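Local coordinates for oxalate oxidase (PDB 1FI2) that oxidises oxalate with molecular oxygen to carbon dioxide and hydrogen peroxide at a manganese centre, and also has superoxide dismutase activity, at the interface of chains A and B and the interface of chains A and C. Numbering follows the deposited sequence. Chains: chain A/B/C, Oxalate oxidase.

Contact 1: the interface of chains A and B. Residues chain A 166, 170-175; chain B 109, 116-118, 138.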
loop_
_atom_site.group_PDB
_atom_site.type_symbol
_atom_site.label_atom_id
_atom_site.label_comp_id
_atom_site.label_asym_id
_atom_site.label_seq_id
_atom_site.Cartn_x
_atom_site.Cartn_y
_atom_site.Cartn_z
ATOM N N THR A 166 14.345 -18.128 -19.695
ATOM C CA THR A 166 13.666 -17.008 -20.347
ATOM C C THR A 166 14.502 -16.426 -21.478
ATOM O O THR A 166 13.986 -16.115 -22.556
ATOM C CB THR A 166 13.305 -15.919 -19.320
ATOM O OG1 THR A 166 12.459 -16.501 -18.315
ATOM C CG2 THR A 166 12.579 -14.760 -19.982
ATOM N N SER A 170 12.305 -18.926 -24.317
ATOM C CA SER A 170 10.970 -18.345 -24.127
ATOM C C SER A 170 10.044 -18.864 -25.209
ATOM O O SER A 170 10.526 -19.501 -26.160
ATOM C CB SER A 170 11.034 -16.823 -24.116
ATOM O OG SER A 170 11.606 -16.256 -25.282
ATOM N N ASP A 171 8.774 -18.471 -25.273
ATOM C CA ASP A 171 7.885 -18.934 -26.339
ATOM C C ASP A 171 7.194 -17.812 -27.091
ATOM O O ASP A 171 6.229 -17.239 -26.576
ATOM C CB ASP A 171 6.810 -19.843 -25.716
ATOM C CG ASP A 171 7.330 -21.122 -25.100
ATOM O OD1 ASP A 171 7.799 -22.007 -25.848
ATOM O OD2 ASP A 171 7.288 -21.267 -23.857
ATOM N N PRO A 172 7.636 -17.491 -28.301
ATOM C CA PRO A 172 8.776 -18.094 -28.963
ATOM C C PRO A 172 10.088 -17.430 -28.582
ATOM O O PRO A 172 10.096 -16.483 -27.797
ATOM C CB PRO A 172 8.486 -17.784 -30.437
ATOM C CG PRO A 172 7.860 -16.431 -30.390
ATOM C CD PRO A 172 7.027 -16.416 -29.138
ATOM N N PRO A 173 11.223 -18.058 -28.857
ATOM C CA PRO A 173 12.510 -17.571 -28.401
ATOM C C PRO A 173 12.862 -16.173 -28.885
ATOM O O PRO A 173 12.435 -15.730 -29.956
ATOM C CB PRO A 173 13.509 -18.584 -28.956
ATOM C CG PRO A 173 12.717 -19.799 -29.287
ATOM C CD PRO A 173 11.341 -19.301 -29.659
ATOM N N ILE A 174 13.657 -15.459 -28.093
ATOM C CA ILE A 174 14.116 -14.116 -28.461
ATOM C C ILE A 174 14.955 -14.303 -29.724
ATOM O O ILE A 174 15.765 -15.236 -29.791
ATOM C CB ILE A 174 14.974 -13.509 -27.338
ATOM C CG1 ILE A 174 14.167 -13.373 -26.041
ATOM C CG2 ILE A 174 15.545 -12.158 -27.748
ATOM C CD1 ILE A 174 14.991 -13.062 -24.804
ATOM N N PRO A 175 14.754 -13.476 -30.738
ATOM C CA PRO A 175 15.500 -13.610 -31.982
ATOM C C PRO A 175 16.992 -13.688 -31.715
ATOM O O PRO A 175 17.540 -12.897 -30.950
ATOM C CB PRO A 175 15.104 -12.379 -32.784
ATOM C CG PRO A 175 13.761 -11.998 -32.252
ATOM C CD PRO A 175 13.799 -12.347 -30.780
ATOM N N LEU B 109 8.550 -10.245 -21.760
ATOM C CA LEU B 109 8.465 -11.669 -21.462
ATOM C C LEU B 109 7.674 -12.014 -20.213
ATOM O O LEU B 109 7.927 -11.515 -19.116
ATOM C CB LEU B 109 9.908 -12.201 -21.352
ATOM C CG LEU B 109 10.710 -12.105 -22.660
ATOM C CD1 LEU B 109 12.077 -11.491 -22.425
ATOM C CD2 LEU B 109 10.833 -13.478 -23.307
ATOM N N ASN B 116 6.378 -18.336 -20.110
ATOM C CA ASN B 116 7.483 -17.548 -20.626
ATOM C C ASN B 116 7.187 -17.011 -22.023
ATOM O O ASN B 116 8.045 -17.028 -22.903
ATOM C CB ASN B 116 8.790 -18.347 -20.635
ATOM C CG ASN B 116 9.318 -18.650 -19.251
ATOM O OD1 ASN B 116 9.219 -17.837 -18.333
ATOM N ND2 ASN B 116 9.890 -19.833 -19.080
ATOM N N LYS B 117 5.981 -16.488 -22.225
ATOM C CA LYS B 117 5.579 -15.979 -23.524
ATOM C C LYS B 117 6.335 -14.704 -23.888
ATOM O O LYS B 117 6.446 -13.805 -23.057
ATOM C CB LYS B 117 4.095 -15.632 -23.546
ATOM C CG LYS B 117 3.128 -16.752 -23.868
ATOM C CD LYS B 117 1.804 -16.105 -24.279
ATOM C CE LYS B 117 0.670 -17.092 -24.143
ATOM N NZ LYS B 117 -0.659 -16.442 -23.982
ATOM N N LEU B 118 6.771 -14.627 -25.141
ATOM C CA LEU B 118 7.415 -13.418 -25.620
ATOM C C LEU B 118 6.415 -12.622 -26.463
ATOM O O LEU B 118 5.966 -13.088 -27.506
ATOM C CB LEU B 118 8.658 -13.691 -26.463
ATOM C CG LEU B 118 9.254 -12.506 -27.231
ATOM C CD1 LEU B 118 9.720 -11.400 -26.291
ATOM C CD2 LEU B 118 10.415 -12.975 -28.099
ATOM N N PHE B 138 13.119 -5.917 -23.401
ATOM C CA PHE B 138 14.208 -5.318 -24.163
ATOM C C PHE B 138 13.675 -4.466 -25.312
ATOM O O PHE B 138 12.489 -4.537 -25.636
ATOM C CB PHE B 138 15.079 -6.429 -24.777
ATOM C CG PHE B 138 14.359 -7.308 -25.767
ATOM C CD1 PHE B 138 14.265 -6.961 -27.107
ATOM C CD2 PHE B 138 13.776 -8.495 -25.355
ATOM C CE1 PHE B 138 13.606 -7.771 -28.009
ATOM C CE2 PHE B 138 13.111 -9.312 -26.255
ATOM C CZ PHE B 138 13.020 -8.949 -27.585
HETATM O O HOH W 1 10.254 -14.972 -17.405
#
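B:Leu109 and B:Leu118, both on strands of the cupin beta-jellyroll, form the apolar centre of this germin subunit contact, against helix 163-169 of chain A, through A:Thr166, and the proline-rich segment that follows it. The branch CD2 of B:Leu109 presses on A:Ser170 CB at 3.4 Å, tighter than a usual carbon contact, while its CB and CD1 run alongside A:Thr166 CG2, the two side chains sliding past each other in opposite directions. A:Ile174 crosses B:Leu109 at about a right angle with its CD1, and turns its other branch, CG2, tip to tip toward the ring of B:Phe138, 4.0 Å from CE2. B:Leu118 carries CG anti to its backbone N (chi1 169°), which brings CD2 against the backbone of A:Ile174, 3.9 Å from CA, and beside the carbonyl oxygen of A:Pro172. That oxygen accepts a hydrogen bond from A:Ser170 OG (2.9 Å), an intrachain bond that spans the cis peptide between A:Asp171 and A:Pro172 and is likely to steady the turn of the segment; A:Ser170 holds OG between its backbone N and carbonyl carbon (chi1 57°). Further out, main chain meets main chain in a parallel bridge: A:Asp171 N donates to B:Asn116 O (2.9 Å), and B:Leu118 N donates to A:Asp171 O (3.0 Å, 165° at H), each N lying above the plane of the carbonyl that accepts it. At the rim, the hydroxyl A:Thr166 OG1 and the amide oxygen B:Asn116 OD1 share water 1, at 2.8 Å from OG1.

Contact 2: the interface of chains A and C. Residues chain A 37-40, 42-43, 59, 64, 74; chain C 97-98, 123, 125-129.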
loop_
_atom_site.group_PDB
_atom_site.type_symbol
_atom_site.label_atom_id
_atom_site.label_comp_id
_atom_site.label_asym_id
_atom_site.label_seq_id
_atom_site.Cartn_x
_atom_site.Cartn_y
_atom_site.Cartn_z
ATOM N N LEU A 37 -6.569 -23.429 6.076
ATOM C CA LEU A 37 -5.392 -22.733 6.583
ATOM C C LEU A 37 -4.187 -23.647 6.734
ATOM O O LEU A 37 -3.179 -23.249 7.323
ATOM C CB LEU A 37 -5.708 -22.080 7.939
ATOM C CG LEU A 37 -6.767 -20.977 7.938
ATOM C CD1 LEU A 37 -7.190 -20.602 9.350
ATOM C CD2 LEU A 37 -6.242 -19.748 7.200
ATOM N N PHE A 38 -4.277 -24.913 6.328
ATOM C CA PHE A 38 -3.241 -25.916 6.510
ATOM C C PHE A 38 -2.851 -26.618 5.215
ATOM O O PHE A 38 -3.646 -26.686 4.270
ATOM C CB PHE A 38 -3.748 -26.970 7.519
ATOM C CG PHE A 38 -4.152 -26.400 8.851
ATOM C CD1 PHE A 38 -5.486 -26.144 9.133
ATOM C CD2 PHE A 38 -3.192 -26.068 9.794
ATOM C CE1 PHE A 38 -5.864 -25.601 10.346
ATOM C CE2 PHE A 38 -3.569 -25.519 11.006
ATOM C CZ PHE A 38 -4.900 -25.282 11.280
ATOM N N SER A 39 -1.643 -27.181 5.158
ATOM C CA SER A 39 -1.207 -27.957 4.005
ATOM C C SER A 39 -0.110 -28.955 4.365
ATOM O O SER A 39 0.578 -28.811 5.375
ATOM C CB SER A 39 -0.682 -27.061 2.875
ATOM O OG SER A 39 -0.305 -27.849 1.752
ATOM N N SER A 40 -0.042 -30.037 3.594
ATOM C CA SER A 40 0.999 -31.039 3.798
ATOM C C SER A 40 1.776 -31.257 2.504
ATOM O O SER A 40 2.556 -32.206 2.404
ATOM C CB SER A 40 0.394 -32.369 4.254
ATOM O OG SER A 40 -0.289 -32.958 3.157
ATOM N N LEU A 42 4.415 -29.793 1.306
ATOM C CA LEU A 42 5.867 -29.692 1.368
ATOM C C LEU A 42 6.506 -30.746 2.258
ATOM O O LEU A 42 7.699 -30.661 2.569
ATOM C CB LEU A 42 6.283 -28.291 1.845
ATOM C CG LEU A 42 5.705 -27.111 1.063
ATOM C CD1 LEU A 42 6.245 -25.790 1.599
ATOM C CD2 LEU A 42 5.992 -27.223 -0.428
ATOM N N THR A 43 5.750 -31.763 2.671
ATOM C CA THR A 43 6.276 -32.813 3.524
ATOM C C THR A 43 7.326 -33.685 2.843
ATOM O O THR A 43 8.213 -34.178 3.548
ATOM C CB THR A 43 5.188 -33.760 4.071
ATOM O OG1 THR A 43 4.430 -34.322 2.989
ATOM C CG2 THR A 43 4.250 -33.052 5.028
ATOM N N LEU A 59 4.154 -23.739 -3.295
ATOM C CA LEU A 59 3.035 -23.620 -2.363
ATOM C C LEU A 59 2.484 -22.197 -2.407
ATOM O O LEU A 59 2.321 -21.507 -1.404
ATOM C CB LEU A 59 3.406 -24.064 -0.953
ATOM C CG LEU A 59 2.255 -24.555 -0.076
ATOM C CD1 LEU A 59 1.516 -25.724 -0.713
ATOM C CD2 LEU A 59 2.757 -24.957 1.306
ATOM N N TRP A 64 -2.101 -23.687 -2.751
ATOM C CA TRP A 64 -2.628 -23.473 -1.407
ATOM C C TRP A 64 -3.604 -22.303 -1.460
ATOM O O TRP A 64 -3.257 -21.157 -1.163
ATOM C CB TRP A 64 -1.507 -23.174 -0.418
ATOM C CG TRP A 64 -1.819 -23.273 1.042
ATOM C CD1 TRP A 64 -2.983 -23.686 1.628
ATOM C CD2 TRP A 64 -0.908 -23.025 2.123
ATOM N NE1 TRP A 64 -2.867 -23.670 2.996
ATOM C CE2 TRP A 64 -1.594 -23.281 3.325
ATOM C CE3 TRP A 64 0.423 -22.595 2.187
ATOM C CZ2 TRP A 64 -1.004 -23.122 4.579
ATOM C CZ3 TRP A 64 1.011 -22.442 3.429
ATOM C CH2 TRP A 64 0.298 -22.706 4.605
ATOM N N MET A 74 4.704 -19.996 0.262
ATOM C CA MET A 74 5.966 -20.677 0.495
ATOM C C MET A 74 6.345 -21.573 -0.684
ATOM O O MET A 74 5.595 -21.765 -1.635
ATOM C CB MET A 74 5.893 -21.616 1.705
ATOM C CG MET A 74 5.748 -20.985 3.070
ATOM S SD MET A 74 5.341 -22.204 4.333
ATOM C CE MET A 74 6.958 -22.728 4.849
ATOM N N GLY C 97 3.853 -20.640 8.687
ATOM C CA GLY C 97 4.870 -21.461 9.333
ATOM C C GLY C 97 4.909 -22.923 8.942
ATOM O O GLY C 97 4.014 -23.452 8.287
ATOM N N MET C 98 5.994 -23.579 9.355
ATOM C CA MET C 98 6.187 -24.997 9.091
ATOM C C MET C 98 6.647 -25.688 10.376
ATOM O O MET C 98 7.544 -25.177 11.045
ATOM C CB MET C 98 7.197 -25.259 7.966
ATOM C CG MET C 98 7.349 -26.752 7.690
ATOM S SD MET C 98 8.602 -27.151 6.460
ATOM C CE MET C 98 7.681 -26.900 4.949
ATOM N N VAL C 123 -0.544 -30.496 13.580
ATOM C CA VAL C 123 0.388 -30.277 12.479
ATOM C C VAL C 123 1.707 -30.977 12.767
ATOM O O VAL C 123 2.272 -30.819 13.853
ATOM C CB VAL C 123 0.617 -28.771 12.256
ATOM C CG1 VAL C 123 1.530 -28.506 11.067
ATOM C CG2 VAL C 123 -0.706 -28.042 12.053
ATOM N N ALA C 125 5.708 -32.796 11.230
ATOM C CA ALA C 125 6.891 -32.444 10.456
ATOM C C ALA C 125 6.635 -32.238 8.972
ATOM O O ALA C 125 6.092 -33.089 8.273
ATOM C CB ALA C 125 7.972 -33.510 10.636
ATOM N N GLY C 126 7.030 -31.069 8.463
ATOM C CA GLY C 126 6.871 -30.705 7.072
ATOM C C GLY C 126 5.523 -30.104 6.706
ATOM O O GLY C 126 5.346 -29.645 5.573
ATOM N N GLU C 127 4.572 -30.113 7.629
ATOM C CA GLU C 127 3.241 -29.568 7.370
ATOM C C GLU C 127 3.207 -28.089 7.724
ATOM O O GLU C 127 3.935 -27.645 8.617
ATOM C CB GLU C 127 2.196 -30.379 8.132
ATOM C CG GLU C 127 2.266 -31.874 7.816
ATOM C CD GLU C 127 1.055 -32.615 8.349
ATOM O OE1 GLU C 127 0.709 -32.441 9.533
ATOM O OE2 GLU C 127 0.428 -33.374 7.577
ATOM N N THR C 128 2.388 -27.320 7.014
ATOM C CA THR C 128 2.342 -25.872 7.200
ATOM C C THR C 128 0.986 -25.327 7.618
ATOM O O THR C 128 -0.048 -25.979 7.498
ATOM C CB THR C 128 2.749 -25.170 5.880
ATOM O OG1 THR C 128 1.912 -25.672 4.829
ATOM C CG2 THR C 128 4.204 -25.425 5.519
ATOM N N PHE C 129 1.011 -24.084 8.103
ATOM C CA PHE C 129 -0.175 -23.380 8.558
ATOM C C PHE C 129 -0.079 -21.886 8.246
ATOM O O PHE C 129 1.013 -21.349 8.062
ATOM C CB PHE C 129 -0.380 -23.559 10.065
ATOM C CG PHE C 129 0.738 -23.087 10.950
ATOM C CD1 PHE C 129 0.821 -21.770 11.366
ATOM C CD2 PHE C 129 1.710 -23.974 11.385
ATOM C CE1 PHE C 129 1.848 -21.346 12.185
ATOM C CE2 PHE C 129 2.745 -23.562 12.206
ATOM C CZ PHE C 129 2.812 -22.240 12.603
HETATM O O HOH W 2 3.387 -28.652 3.812
HETATM O O HOH W 3 8.191 -34.518 6.522
#
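C:Thr128 sits at the tight side of this contact, where strand 38-39 of chain A pairs antiparallel with strand 128-131 of the cupin beta-jellyroll in chain C. C:Thr128 N donates to A:Ser39 O at 2.9 Å, nearly straight (167° at H) and in the carbonyl plane; the return bond from A:Ser39 N reaches C:Thr128 O from above its carbonyl plane. With OG1 set between the backbone N and carbonyl carbon (chi1 54°), C:Thr128 places this hydroxyl over the face of the A:Trp64 indole, near its CH2 rim (3.4 Å), and points its methyl CG2 tip to tip at A:Met74 SD (3.6 Å). A:Ser39 CB lies over the centre of the same indole face, so the tryptophan is likely to support the pairing strand from within its own chain as well. An alanine in place of A:Trp64 would probably loosen the packing around C:Thr128 and deprive A:Ser39 of its backing, leaving the strand pairing less firmly held. Next to this core, A:Phe38 crosses C:Phe129 obliquely, its ring atom CD2 3.8 Å from C:Phe129 CB and also near C:Val123 CG2. The bent tip of C:Met98 brings its methyl CE to A:Leu42 CB at 3.7 Å.

The adjoining side, toward A:Leu42 and A:Thr43, is looser and water-mediated. A:Ser39 O, already bonded to C:Thr128 N, also meets water 2, which joins it and A:Leu42 N to C:Gly126 O (2.8 Å from the last); water 3 bridges A:Thr43 O and C:Ala125 O. Here A:Thr43 and C:Glu127 lie side by side, pointing the same way, the methyl CG2 touching the aliphatic CG; A:Thr43 OG1 bonds within its chain to A:Ser40 O (2.9 Å), nearly along the C=O axis. By joining backbone to backbone across subunits, the site ties neighbouring jellyrolls together in the germin hexamer.

Contact 1 and contact 2 lie about 34 Å apart between the centres of their C-alpha atoms, and chain A enters them with different segments: helix 163-169 and the loop after it in contact 1, and strands 38-39, 54-59 and 73-79 with nearby loops in contact 2. On the partner side both draw on strand 118-124, its start in contact 1 and its far end in contact 2. Each interface is two-fold symmetric, so every contact recurs with its chains exchanged. Each subunit thus offers the two ends of strand 118-124 to two different partners, which links it into the homohexamer, a trimer of dimers.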